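Long-range contacts in hypothetical protein (Bacteroides caccae, PDB 4M8R), which is of unknown function, but pairs an N-terminal Ig-like domain with a WD40-like, propeller-type domain: residues F264-E269 and Y323-G328; K85-V90 and K105-D110; E300-I305 and Y332-D337; R213-S218 and E243-L248. All coordinates share one frame; numbering follows the deposited sequence.

Contact 1 (F264-E269 and Y323-G328)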
loop_
_atom_site.group_PDB
_atom_site.type_symbol
_atom_site.label_atom_id
_atom_site.label_comp_id
_atom_site.label_asym_id
_atom_site.label_seq_id
_atom_site.Cartn_x
_atom_site.Cartn_y
_atom_site.Cartn_z
ATOM N N PHE A 264 -5.581 10.161 -22.128
ATOM C CA PHE A 264 -6.733 9.488 -21.533
ATOM C C PHE A 264 -7.509 10.465 -20.669
ATOM O O PHE A 264 -6.937 11.118 -19.798
ATOM C CB PHE A 264 -6.299 8.325 -20.628
ATOM C CG PHE A 264 -5.993 7.046 -21.359
ATOM C CD1 PHE A 264 -7.010 6.289 -21.911
ATOM C CD2 PHE A 264 -4.687 6.579 -21.458
ATOM C CE1 PHE A 264 -6.733 5.099 -22.569
ATOM C CE2 PHE A 264 -4.402 5.394 -22.116
ATOM C CZ PHE A 264 -5.429 4.654 -22.677
HETATM N N MSE A 265 -8.814 10.535 -20.884
HETATM C CA MSE A 265 -9.697 11.214 -19.944
HETATM C C MSE A 265 -9.757 10.408 -18.675
HETATM O O MSE A 265 -9.347 9.243 -18.660
HETATM C CB MSE A 265 -11.065 11.312 -20.584
HETATM C CG MSE A 265 -11.922 12.352 -19.887
HETATM SE SE MSE A 265 -13.508 12.677 -20.989
HETATM C CE MSE A 265 -12.690 13.118 -22.722
ATOM N N GLN A 266 -10.240 11.011 -17.588
ATOM C CA GLN A 266 -10.387 10.280 -16.325
ATOM C C GLN A 266 -11.319 9.089 -16.549
ATOM O O GLN A 266 -12.335 9.208 -17.236
ATOM C CB GLN A 266 -10.909 11.179 -15.194
ATOM C CG GLN A 266 -10.842 10.532 -13.808
ATOM C CD GLN A 266 -11.367 11.430 -12.693
ATOM O OE1 GLN A 266 -10.666 12.320 -12.215
ATOM N NE2 GLN A 266 -12.604 11.188 -12.265
ATOM N N GLY A 267 -10.940 7.940 -15.992
ATOM C CA GLY A 267 -11.644 6.681 -16.239
ATOM C C GLY A 267 -11.014 5.856 -17.351
ATOM O O GLY A 267 -11.287 4.659 -17.465
ATOM N N ASN A 268 -10.181 6.499 -18.175
ATOM C CA ASN A 268 -9.408 5.835 -19.230
ATOM C C ASN A 268 -10.247 5.134 -20.298
ATOM O O ASN A 268 -9.832 4.121 -20.846
ATOM C CB ASN A 268 -8.386 4.861 -18.613
ATOM C CG ASN A 268 -7.367 5.562 -17.730
ATOM O OD1 ASN A 268 -7.281 6.790 -17.704
ATOM N ND2 ASN A 268 -6.577 4.778 -17.008
ATOM N N GLU A 269 -11.416 5.690 -20.599
ATOM C CA GLU A 269 -12.292 5.138 -21.632
ATOM C C GLU A 269 -12.258 5.963 -22.914
ATOM O O GLU A 269 -12.344 5.408 -24.011
ATOM C CB GLU A 269 -13.724 5.034 -21.107
ATOM C CG GLU A 269 -13.874 4.013 -19.987
ATOM C CD GLU A 269 -15.262 3.978 -19.374
ATOM O OE1 GLU A 269 -16.238 4.377 -20.046
ATOM O OE2 GLU A 269 -15.382 3.541 -18.214
ATOM N N TYR A 323 -6.866 7.114 -11.378
ATOM C CA TYR A 323 -6.043 8.312 -11.492
ATOM C C TYR A 323 -6.916 9.521 -11.813
ATOM O O TYR A 323 -7.554 9.562 -12.863
ATOM C CB TYR A 323 -4.991 8.100 -12.585
ATOM C CG TYR A 323 -3.947 9.184 -12.696
ATOM C CD1 TYR A 323 -3.345 9.720 -11.563
ATOM C CD2 TYR A 323 -3.523 9.645 -13.941
ATOM C CE1 TYR A 323 -2.377 10.707 -11.667
ATOM C CE2 TYR A 323 -2.552 10.628 -14.052
ATOM C CZ TYR A 323 -1.981 11.159 -12.910
ATOM O OH TYR A 323 -1.010 12.136 -12.992
ATOM N N GLN A 324 -6.936 10.499 -10.908
ATOM C CA GLN A 324 -7.830 11.655 -11.013
ATOM C C GLN A 324 -7.204 12.804 -11.793
ATOM O O GLN A 324 -6.059 13.171 -11.554
ATOM C CB GLN A 324 -8.265 12.115 -9.622
ATOM C CG GLN A 324 -9.296 11.182 -9.000
ATOM C CD GLN A 324 -9.268 11.159 -7.486
ATOM O OE1 GLN A 324 -10.296 11.341 -6.833
ATOM N NE2 GLN A 324 -8.091 10.913 -6.917
ATOM N N LYS A 325 -7.961 13.369 -12.727
ATOM C CA LYS A 325 -7.415 14.364 -13.645
ATOM C C LYS A 325 -8.464 15.191 -14.384
ATOM O O LYS A 325 -9.623 14.804 -14.498
ATOM C CB LYS A 325 -6.481 13.687 -14.658
ATOM C CG LYS A 325 -7.053 12.426 -15.265
ATOM C CD LYS A 325 -6.035 11.616 -16.051
ATOM C CE LYS A 325 -6.511 10.172 -16.157
ATOM N NZ LYS A 325 -6.481 9.671 -17.552
ATOM N N LYS A 326 -8.024 16.352 -14.859
ATOM C CA LYS A 326 -8.796 17.196 -15.756
ATOM C C LYS A 326 -8.047 17.220 -17.076
ATOM O O LYS A 326 -6.845 17.468 -17.098
ATOM C CB LYS A 326 -8.913 18.611 -15.190
ATOM C CG LYS A 326 -9.728 18.687 -13.907
ATOM C CD LYS A 326 -9.399 19.936 -13.104
ATOM C CE LYS A 326 -10.072 19.922 -11.737
ATOM N NZ LYS A 326 -11.545 20.123 -11.817
ATOM N N VAL A 327 -8.745 16.942 -18.172
ATOM C CA VAL A 327 -8.113 16.901 -19.487
ATOM C C VAL A 327 -8.770 17.872 -20.446
ATOM O O VAL A 327 -9.920 18.266 -20.267
ATOM C CB VAL A 327 -8.142 15.487 -20.102
ATOM C CG1 VAL A 327 -7.669 14.459 -19.081
ATOM C CG2 VAL A 327 -9.531 15.134 -20.612
ATOM N N GLY A 328 -8.026 18.235 -21.482
ATOM C CA GLY A 328 -8.546 19.125 -22.497
ATOM C C GLY A 328 -7.621 19.312 -23.675
ATOM O O GLY A 328 -6.676 18.544 -23.875
HETATM O O HOH W 1 -8.438 7.873 -14.844
#

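Contact 2 (K85-V90 and K105-D110). With PO4 (phosphate ion), chain D.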
loop_
_atom_site.group_PDB
_atom_site.type_symbol
_atom_site.label_atom_id
_atom_site.label_comp_id
_atom_site.label_asym_id
_atom_site.label_seq_id
_atom_site.Cartn_x
_atom_site.Cartn_y
_atom_site.Cartn_z
ATOM N N LYS A 85 19.624 -1.858 -10.515
ATOM C CA LYS A 85 19.599 -2.584 -9.251
ATOM C C LYS A 85 20.450 -1.836 -8.236
ATOM O O LYS A 85 21.335 -1.076 -8.610
ATOM C CB LYS A 85 20.126 -4.009 -9.411
ATOM C CG LYS A 85 19.668 -4.735 -10.663
ATOM C CD LYS A 85 18.161 -4.892 -10.735
ATOM C CE LYS A 85 17.761 -5.586 -12.032
ATOM N NZ LYS A 85 18.284 -4.898 -13.248
ATOM N N PRO A 86 20.178 -2.040 -6.943
ATOM C CA PRO A 86 21.098 -1.537 -5.916
ATOM C C PRO A 86 22.404 -2.314 -5.906
ATOM O O PRO A 86 22.538 -3.315 -6.626
ATOM C CB PRO A 86 20.341 -1.758 -4.603
ATOM C CG PRO A 86 19.297 -2.764 -4.919
ATOM C CD PRO A 86 18.943 -2.593 -6.363
ATOM N N GLU A 87 23.363 -1.847 -5.107
ATOM C CA GLU A 87 24.611 -2.577 -4.932
ATOM C C GLU A 87 24.288 -3.992 -4.484
ATOM O O GLU A 87 23.622 -4.180 -3.477
ATOM C CB GLU A 87 25.514 -1.900 -3.911
ATOM C CG GLU A 87 26.761 -2.706 -3.575
ATOM C CD GLU A 87 27.714 -1.950 -2.680
ATOM O OE1 GLU A 87 28.049 -0.796 -3.014
ATOM O OE2 GLU A 87 28.145 -2.516 -1.654
ATOM N N SER A 88 24.767 -4.978 -5.233
ATOM C CA SER A 88 24.332 -6.355 -5.050
ATOM C C SER A 88 25.455 -7.363 -5.163
ATOM O O SER A 88 26.375 -7.201 -5.965
ATOM C CB SER A 88 23.297 -6.707 -6.114
ATOM O OG SER A 88 22.115 -5.956 -5.943
ATOM N N ARG A 89 25.351 -8.414 -4.362
ATOM C CA ARG A 89 26.045 -9.664 -4.629
ATOM C C ARG A 89 25.305 -10.338 -5.784
ATOM O O ARG A 89 24.116 -10.660 -5.660
ATOM C CB ARG A 89 26.022 -10.570 -3.393
ATOM C CG ARG A 89 26.326 -12.040 -3.649
ATOM C CD ARG A 89 26.160 -12.838 -2.366
ATOM N NE ARG A 89 26.464 -14.265 -2.517
ATOM C CZ ARG A 89 25.580 -15.213 -2.833
ATOM N NH1 ARG A 89 24.300 -14.926 -3.052
ATOM N NH2 ARG A 89 25.987 -16.473 -2.926
ATOM N N VAL A 90 26.005 -10.536 -6.897
ATOM C CA VAL A 90 25.407 -11.132 -8.086
ATOM C C VAL A 90 26.037 -12.491 -8.344
ATOM O O VAL A 90 27.252 -12.585 -8.520
ATOM C CB VAL A 90 25.611 -10.245 -9.325
ATOM C CG1 VAL A 90 24.986 -10.886 -10.559
ATOM C CG2 VAL A 90 25.018 -8.865 -9.083
ATOM N N LYS A 105 30.636 -15.374 -8.755
ATOM C CA LYS A 105 29.960 -14.245 -8.134
ATOM C C LYS A 105 30.739 -12.966 -8.353
ATOM O O LYS A 105 31.963 -12.987 -8.464
ATOM C CB LYS A 105 29.829 -14.479 -6.638
ATOM C CG LYS A 105 29.146 -15.785 -6.276
ATOM C CD LYS A 105 29.152 -16.017 -4.775
ATOM C CE LYS A 105 30.555 -16.274 -4.253
ATOM N NZ LYS A 105 30.545 -16.642 -2.813
ATOM N N VAL A 106 30.019 -11.856 -8.420
ATOM C CA VAL A 106 30.636 -10.542 -8.468
ATOM C C VAL A 106 29.869 -9.603 -7.570
ATOM O O VAL A 106 28.729 -9.876 -7.208
ATOM C CB VAL A 106 30.673 -9.957 -9.895
ATOM C CG1 VAL A 106 31.547 -10.809 -10.797
ATOM C CG2 VAL A 106 29.275 -9.827 -10.483
ATOM N N LEU A 107 30.516 -8.511 -7.188
ATOM C CA LEU A 107 29.857 -7.439 -6.466
ATOM C C LEU A 107 29.567 -6.345 -7.482
ATOM O O LEU A 107 30.486 -5.804 -8.104
ATOM C CB LEU A 107 30.752 -6.922 -5.342
ATOM C CG LEU A 107 30.190 -5.802 -4.461
ATOM C CD1 LEU A 107 28.863 -6.198 -3.834
ATOM C CD2 LEU A 107 31.194 -5.435 -3.377
ATOM N N LEU A 108 28.287 -6.045 -7.674
ATOM C CA LEU A 108 27.859 -5.065 -8.670
ATOM C C LEU A 108 27.549 -3.747 -7.977
ATOM O O LEU A 108 26.694 -3.695 -7.095
ATOM C CB LEU A 108 26.617 -5.573 -9.407
ATOM C CG LEU A 108 26.061 -4.702 -10.537
ATOM C CD1 LEU A 108 27.079 -4.529 -11.652
ATOM C CD2 LEU A 108 24.784 -5.315 -11.073
ATOM N N ALA A 109 28.235 -2.684 -8.380
ATOM C CA ALA A 109 28.033 -1.370 -7.776
ATOM C C ALA A 109 26.626 -0.868 -8.069
ATOM O O ALA A 109 25.992 -1.317 -9.016
ATOM C CB ALA A 109 29.065 -0.381 -8.291
ATOM N N ASP A 110 26.149 0.067 -7.253
ATOM C CA ASP A 110 24.796 0.587 -7.372
ATOM C C ASP A 110 24.515 1.083 -8.792
ATOM O O ASP A 110 25.310 1.817 -9.365
ATOM C CB ASP A 110 24.561 1.720 -6.364
ATOM C CG ASP A 110 23.120 2.221 -6.373
ATOM O OD1 ASP A 110 22.777 3.043 -7.243
ATOM O OD2 ASP A 110 22.323 1.795 -5.520
HETATM P P PO4 D . 28.440 -19.017 -1.694
HETATM O O1 PO4 D . 27.578 -19.672 -2.747
HETATM O O2 PO4 D . 28.186 -17.530 -1.632
HETATM O O3 PO4 D . 28.159 -19.605 -0.333
HETATM O O4 PO4 D . 29.876 -19.255 -2.083
HETATM O O HOH W 2 23.707 -2.864 -9.027
HETATM O O HOH W 3 28.014 0.740 -5.343
HETATM O O HOH W 4 23.075 0.329 -3.362
#

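Contact 3 (E300-I305 and Y332-D337)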
loop_
_atom_site.group_PDB
_atom_site.type_symbol
_atom_site.label_atom_id
_atom_site.label_comp_id
_atom_site.label_asym_id
_atom_site.label_seq_id
_atom_site.Cartn_x
_atom_site.Cartn_y
_atom_site.Cartn_z
ATOM N N GLU A 300 -11.754 23.984 -36.137
ATOM C CA GLU A 300 -10.663 23.821 -37.093
ATOM C C GLU A 300 -9.656 24.944 -36.837
ATOM O O GLU A 300 -9.913 26.105 -37.164
ATOM C CB GLU A 300 -11.188 23.859 -38.531
ATOM C CG GLU A 300 -10.171 23.419 -39.576
ATOM C CD GLU A 300 -10.807 23.087 -40.919
ATOM O OE1 GLU A 300 -11.401 23.993 -41.543
ATOM O OE2 GLU A 300 -10.699 21.920 -41.356
ATOM N N ALA A 301 -8.519 24.590 -36.240
ATOM C CA ALA A 301 -7.563 25.575 -35.729
ATOM C C ALA A 301 -6.172 25.407 -36.341
ATOM O O ALA A 301 -5.936 24.497 -37.134
ATOM C CB ALA A 301 -7.484 25.469 -34.214
ATOM N N ASP A 302 -5.258 26.297 -35.966
ATOM C CA ASP A 302 -3.897 26.297 -36.510
ATOM C C ASP A 302 -2.935 25.412 -35.725
ATOM O O ASP A 302 -1.857 25.089 -36.219
ATOM C CB ASP A 302 -3.365 27.728 -36.589
ATOM C CG ASP A 302 -4.163 28.584 -37.549
ATOM O OD1 ASP A 302 -4.428 28.115 -38.673
ATOM O OD2 ASP A 302 -4.523 29.723 -37.183
ATOM N N ALA A 303 -3.316 25.041 -34.505
ATOM C CA ALA A 303 -2.616 23.994 -33.752
ATOM C C ALA A 303 -3.498 23.498 -32.613
ATOM O O ALA A 303 -4.229 24.280 -31.994
ATOM C CB ALA A 303 -1.287 24.499 -33.209
ATOM N N ILE A 304 -3.450 22.192 -32.364
ATOM C CA ILE A 304 -4.206 21.582 -31.279
ATOM C C ILE A 304 -3.340 20.531 -30.600
ATOM O O ILE A 304 -2.836 19.618 -31.256
ATOM C CB ILE A 304 -5.507 20.922 -31.772
ATOM C CG1 ILE A 304 -6.410 21.958 -32.451
ATOM C CG2 ILE A 304 -6.253 20.274 -30.607
ATOM C CD1 ILE A 304 -7.687 21.381 -33.020
ATOM N N ILE A 305 -3.170 20.673 -29.290
ATOM C CA ILE A 305 -2.419 19.713 -28.499
ATOM C C ILE A 305 -3.270 19.288 -27.303
ATOM O O ILE A 305 -3.696 20.136 -26.521
ATOM C CB ILE A 305 -1.102 20.322 -27.984
ATOM C CG1 ILE A 305 -0.302 20.931 -29.142
ATOM C CG2 ILE A 305 -0.272 19.264 -27.260
ATOM C CD1 ILE A 305 0.912 21.724 -28.697
ATOM N N TYR A 332 -4.960 26.753 -30.689
ATOM C CA TYR A 332 -4.225 27.938 -31.138
ATOM C C TYR A 332 -4.721 28.455 -32.483
ATOM O O TYR A 332 -4.873 27.686 -33.429
ATOM C CB TYR A 332 -2.727 27.628 -31.234
ATOM C CG TYR A 332 -1.921 28.700 -31.943
ATOM C CD1 TYR A 332 -1.511 29.847 -31.273
ATOM C CD2 TYR A 332 -1.573 28.564 -33.284
ATOM C CE1 TYR A 332 -0.778 30.830 -31.915
ATOM C CE2 TYR A 332 -0.840 29.541 -33.937
ATOM C CZ TYR A 332 -0.446 30.673 -33.251
ATOM O OH TYR A 332 0.279 31.647 -33.904
ATOM N N TYR A 333 -4.961 29.764 -32.556
ATOM C CA TYR A 333 -5.282 30.444 -33.808
ATOM C C TYR A 333 -4.233 31.527 -34.051
ATOM O O TYR A 333 -3.880 32.265 -33.128
ATOM C CB TYR A 333 -6.670 31.089 -33.740
ATOM C CG TYR A 333 -7.822 30.104 -33.645
ATOM C CD1 TYR A 333 -8.336 29.490 -34.785
ATOM C CD2 TYR A 333 -8.408 29.799 -32.415
ATOM C CE1 TYR A 333 -9.393 28.595 -34.703
ATOM C CE2 TYR A 333 -9.467 28.908 -32.323
ATOM C CZ TYR A 333 -9.957 28.307 -33.467
ATOM O OH TYR A 333 -11.012 27.419 -33.381
ATOM N N SER A 334 -3.747 31.631 -35.287
ATOM C CA SER A 334 -2.710 32.612 -35.624
ATOM C C SER A 334 -3.242 34.047 -35.728
ATOM O O SER A 334 -2.473 34.996 -35.608
ATOM C CB SER A 334 -1.996 32.234 -36.928
ATOM O OG SER A 334 -1.753 30.844 -36.998
ATOM N N SER A 335 -4.549 34.205 -35.940
ATOM C CA SER A 335 -5.150 35.531 -36.103
ATOM C C SER A 335 -6.602 35.578 -35.621
ATOM O O SER A 335 -7.153 34.564 -35.180
ATOM C CB SER A 335 -5.075 35.941 -37.573
ATOM O OG SER A 335 -5.633 34.937 -38.394
ATOM N N GLY A 336 -7.205 36.766 -35.687
ATOM C CA GLY A 336 -8.623 36.940 -35.383
ATOM C C GLY A 336 -8.928 37.202 -33.919
ATOM O O GLY A 336 -8.029 37.483 -33.122
ATOM N N ASP A 337 -10.208 37.083 -33.569
ATOM C CA ASP A 337 -10.699 37.392 -32.219
ATOM C C ASP A 337 -10.139 36.471 -31.129
ATOM O O ASP A 337 -10.081 36.866 -29.970
ATOM C CB ASP A 337 -12.233 37.365 -32.179
#

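Contact 4 (R213-S218 and E243-L248). With PO4 (phosphate ion), chain B; PO4 (phosphate ion), chain C.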
loop_
_atom_site.group_PDB
_atom_site.type_symbol
_atom_site.label_atom_id
_atom_site.label_comp_id
_atom_site.label_asym_id
_atom_site.label_seq_id
_atom_site.Cartn_x
_atom_site.Cartn_y
_atom_site.Cartn_z
ATOM N N ARG A 213 -3.892 -3.242 -35.908
ATOM C CA ARG A 213 -3.880 -4.678 -35.620
ATOM C C ARG A 213 -4.214 -5.522 -36.851
ATOM O O ARG A 213 -3.788 -6.672 -36.952
ATOM C CB ARG A 213 -4.863 -4.993 -34.483
ATOM C CG ARG A 213 -4.809 -6.423 -33.961
ATOM C CD ARG A 213 -5.672 -6.578 -32.720
ATOM N NE ARG A 213 -5.557 -7.914 -32.147
ATOM C CZ ARG A 213 -6.291 -8.376 -31.138
ATOM N NH1 ARG A 213 -7.219 -7.619 -30.567
ATOM N NH2 ARG A 213 -6.093 -9.612 -30.692
ATOM N N GLY A 214 -4.984 -4.949 -37.776
ATOM C CA GLY A 214 -5.323 -5.623 -39.026
ATOM C C GLY A 214 -5.940 -4.663 -40.025
ATOM O O GLY A 214 -5.274 -3.746 -40.503
ATOM N N LYS A 215 -7.215 -4.874 -40.335
ATOM C CA LYS A 215 -7.967 -3.948 -41.177
ATOM C C LYS A 215 -8.108 -2.582 -40.500
ATOM O O LYS A 215 -8.083 -1.549 -41.168
ATOM C CB LYS A 215 -9.350 -4.520 -41.510
ATOM C CG LYS A 215 -10.288 -4.640 -40.313
ATOM C CD LYS A 215 -11.423 -5.630 -40.558
ATOM C CE LYS A 215 -12.209 -5.902 -39.280
ATOM N NZ LYS A 215 -11.382 -6.543 -38.214
ATOM N N GLY A 216 -8.236 -2.589 -39.173
ATOM C CA GLY A 216 -8.426 -1.363 -38.396
ATOM C C GLY A 216 -7.487 -1.230 -37.216
ATOM O O GLY A 216 -6.519 -1.989 -37.077
ATOM N N TYR A 217 -7.790 -0.259 -36.357
ATOM C CA TYR A 217 -6.907 0.132 -35.269
ATOM C C TYR A 217 -7.403 -0.355 -33.912
ATOM O O TYR A 217 -8.601 -0.347 -33.638
ATOM C CB TYR A 217 -6.741 1.653 -35.261
ATOM C CG TYR A 217 -5.969 2.153 -36.457
ATOM C CD1 TYR A 217 -4.582 2.191 -36.437
ATOM C CD2 TYR A 217 -6.622 2.557 -37.620
ATOM C CE1 TYR A 217 -3.861 2.631 -37.533
ATOM C CE2 TYR A 217 -5.909 3.001 -38.721
ATOM C CZ TYR A 217 -4.529 3.033 -38.671
ATOM O OH TYR A 217 -3.799 3.465 -39.751
ATOM N N SER A 218 -6.460 -0.783 -33.076
ATOM C CA SER A 218 -6.748 -1.236 -31.717
ATOM C C SER A 218 -5.854 -0.516 -30.723
ATOM O O SER A 218 -4.843 0.075 -31.096
ATOM C CB SER A 218 -6.509 -2.740 -31.584
ATOM O OG SER A 218 -7.460 -3.476 -32.325
ATOM N N GLU A 243 -11.087 -5.684 -27.795
ATOM C CA GLU A 243 -12.145 -4.850 -28.341
ATOM C C GLU A 243 -12.069 -4.911 -29.857
ATOM O O GLU A 243 -11.030 -5.272 -30.405
ATOM C CB GLU A 243 -11.987 -3.404 -27.864
ATOM C CG GLU A 243 -11.976 -3.240 -26.349
ATOM C CD GLU A 243 -13.312 -3.553 -25.689
ATOM O OE1 GLU A 243 -14.345 -3.579 -26.391
ATOM O OE2 GLU A 243 -13.330 -3.774 -24.458
ATOM N N PRO A 244 -13.159 -4.546 -30.547
ATOM C CA PRO A 244 -13.094 -4.582 -32.003
ATOM C C PRO A 244 -12.090 -3.582 -32.566
ATOM O O PRO A 244 -11.642 -2.682 -31.855
ATOM C CB PRO A 244 -14.523 -4.213 -32.442
ATOM C CG PRO A 244 -15.366 -4.293 -31.214
ATOM C CD PRO A 244 -14.445 -4.017 -30.066
ATOM N N GLN A 245 -11.728 -3.769 -33.830
ATOM C CA GLN A 245 -10.873 -2.831 -34.543
ATOM C C GLN A 245 -11.752 -1.781 -35.184
ATOM O O GLN A 245 -12.877 -2.077 -35.600
ATOM C CB GLN A 245 -10.062 -3.550 -35.619
ATOM C CG GLN A 245 -9.103 -4.589 -35.066
ATOM C CD GLN A 245 -8.403 -5.389 -36.147
ATOM O OE1 GLN A 245 -8.168 -4.896 -37.252
ATOM N NE2 GLN A 245 -8.049 -6.629 -35.827
ATOM N N PHE A 246 -11.245 -0.558 -35.279
ATOM C CA PHE A 246 -11.993 0.529 -35.906
ATOM C C PHE A 246 -11.187 1.230 -36.987
ATOM O O PHE A 246 -9.993 1.484 -36.818
ATOM C CB PHE A 246 -12.452 1.533 -34.850
ATOM C CG PHE A 246 -13.441 0.962 -33.879
ATOM C CD1 PHE A 246 -14.767 0.766 -34.260
ATOM C CD2 PHE A 246 -13.052 0.604 -32.597
ATOM C CE1 PHE A 246 -15.684 0.226 -33.374
ATOM C CE2 PHE A 246 -13.964 0.068 -31.705
ATOM C CZ PHE A 246 -15.284 -0.124 -32.097
ATOM N N GLU A 247 -11.858 1.528 -38.099
ATOM C CA GLU A 247 -11.280 2.335 -39.170
ATOM C C GLU A 247 -11.336 3.805 -38.788
ATOM O O GLU A 247 -12.146 4.214 -37.951
ATOM C CB GLU A 247 -12.034 2.140 -40.490
ATOM C CG GLU A 247 -11.333 1.256 -41.510
ATOM C CD GLU A 247 -11.680 -0.209 -41.357
ATOM O OE1 GLU A 247 -11.175 -0.836 -40.404
ATOM O OE2 GLU A 247 -12.450 -0.728 -42.199
ATOM N N LEU A 248 -10.460 4.591 -39.410
ATOM C CA LEU A 248 -10.508 6.040 -39.297
ATOM C C LEU A 248 -11.737 6.559 -40.039
ATOM O O LEU A 248 -12.210 5.914 -40.981
ATOM C CB LEU A 248 -9.254 6.663 -39.903
ATOM C CG LEU A 248 -7.943 6.372 -39.183
ATOM C CD1 LEU A 248 -6.757 6.742 -40.062
ATOM C CD2 LEU A 248 -7.895 7.118 -37.859
HETATM P P PO4 B . -2.910 -10.866 -32.355
HETATM O O1 PO4 B . -1.417 -10.948 -32.143
HETATM O O2 PO4 B . -3.658 -11.180 -31.080
HETATM O O3 PO4 B . -3.308 -9.483 -32.811
HETATM O O4 PO4 B . -3.270 -11.889 -33.401
HETATM P P PO4 C . -8.690 -10.843 -28.459
HETATM O O1 PO4 C . -7.725 -11.955 -28.826
HETATM O O2 PO4 C . -9.475 -11.222 -27.229
HETATM O O3 PO4 C . -7.926 -9.583 -28.178
HETATM O O4 PO4 C . -9.606 -10.572 -29.622
#

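Contact 1 (F264-E269 and Y323-G328)
The amine of K325 reaches into the type II beta turn M265-N268, which links two strands of the WD40-like domain. NZ lies 2.7 Å from F264 O, well above the plane of that carbonyl. It also meets N268 OD1 at 3.0 Å, nearly along the C=O axis. A third bond, to M265 O, is weak, and G202 O is a further acceptor. Q266 CG is anti to its backbone N (chi1 -170°). The K325 N-H points at an in-plane lone pair of Q266 OE1, 2.9 Å from N. E54 N of the second subunit binds the same OE1. An alanine in place of K325 would probably leave F264 O and N268 OD1 without this charged donor and let the turn shift. Nearby, M265, a selenomethionine, rests CG on V327 CG2 at 3.7 Å. In the second shell, S203 O holds N268 ND2. A water accepts from G267 N at 2.8 Å and donates to Y323 O at 2.7 Å.

Contact 2 (K85-V90 and K105-D110)
R89 CG anti to its backbone N (chi1 162°) and the K105 chain bent at chi3 (-68°) bring the two side chains together at one end of a beta hairpin of the Ig-like domain. The R89 chain runs extended to NE. R89 NH2 and K105 NZ each bond to phosphate O2, both at 2.8 Å, and NZ also binds O4. R89 NH2 and K105 NZ are 4.6 Å apart, and the anion would probably ease the repulsion between these like charges. The phosphate probably comes from the crystallisation liquor. It also binds R213 and N238 of the third subunit, so it lies at a subunit interface. An alanine at R89 would probably leave phosphate O2 with one donor fewer and N238 O of the third subunit without its bond from NH1. Behind this end, S88 with L108 and V90 with V106 form antiparallel hydrogen-bonded pairs; R89 with L107 is the non-hydrogen-bonded pair between them. V90 CG2 packs on L108 CB at 3.7 Å, on the face that also carries V106. Just outside the paired residues, D110 OD2 binds Q112 NE2, and a water links E87 N at 2.8 Å to D110 OD2 at 2.7 Å.

Contact 3 (E300-I305 and Y332-D337)
A classic beta bulge sets two residues, D302 and A303, against the single Y332. Y332 O accepts from both amides: D302 N at 2.9 Å, nearly straight off the carbonyl, and A303 N at 3.3 Å, tilted from its plane. Y332 N returns a bond to A303 O. The bulge lies where strand 303-310 begins and strand 325-333 ends. These are neighbours in a four-stranded antiparallel sheet, consistent with a blade of a beta propeller. From the bulge, the D302 carboxylate reaches the chain leaving the strand. D302 OD2 takes S334 N at 2.8 Å on its anti lone pair, with an N-H...O angle of 170°. The bond from S334 OG to OD2 is weak. OD1 turns to K281 in a salt bridge. With CG anti to its carbonyl carbon (chi1 -67°), the Y333 ring lies beside A301. A301 CB sits over one face of that ring, 4.0 Å from the centroid and offset toward the rim, a CH-pi contact. E300 O meets the edge of the Y333 ring, 3.5 Å from CE1.

Contact 4 (R213-S218 and E243-L248)
Segment 243-248 enters beside R213, with E243 O only at the limit of contact with R213 NH1. The R213 guanidinium itself is taken up by two phosphates, probably from the crystallisation liquor. NE and NH2 bond to one, and NH1 and NH2 to the other, all at the edge of the group. R49, R89 and K105 of the third subunit are further donors to these phosphates. P244 leads on to Q245, which buries more area than any other residue here. Its CG is anti to the carbonyl carbon (chi1 -63°), and the extended chain enters the loop R213-G216. Q245 OE1 accepts from G216 N at 3.0 Å, in the carbonyl plane. Q245 NE2 lies 3.7 Å from R213 CG, where the two side chains cross at about a right angle. Q245 CG touches S218 OG at 3.4 Å. F246 forms a single antiparallel bridge with Y217: F246 O takes Y217 N at 2.8 Å, and F246 N gives to Y217 O at 3.1 Å. F246 O also sits at the edge of the Y217 ring. The E247 chain is bent at chi2, and E247 OE1 lies 3.4 Å from G216 CA, at a glycine with no CB to crowd it. L248 CG packs on Y217 CE2 at 4.0 Å. Y217 and L248 both touch L197 of strand 196-201, while Y217 also touches I210 and Q212 of the adjoining strand 208-212.

From the N terminus, contact 2 comes first and closes the hairpin of the Ig-like domain. The other three lie in the WD40-like domain. Contact 4 closes the loop that holds the rest of strand 217-221 and strand 239-240, before contact 1 opens. Contacts 1 and 3 cross: 264-269, 300-305, 323-328 and 332-337 alternate along the chain. They share strand 325-333, contact 1 at its start and contact 3 at its end. Contact 1 ties that strand to the turn of the preceding sheet, while contact 3 pairs it within its own sheet. Contacts 2 and 4 are about 46 Å apart between centres, yet R89 and K105 of one subunit and R213 of another bind a common phosphate, probably from the crystallisation liquor.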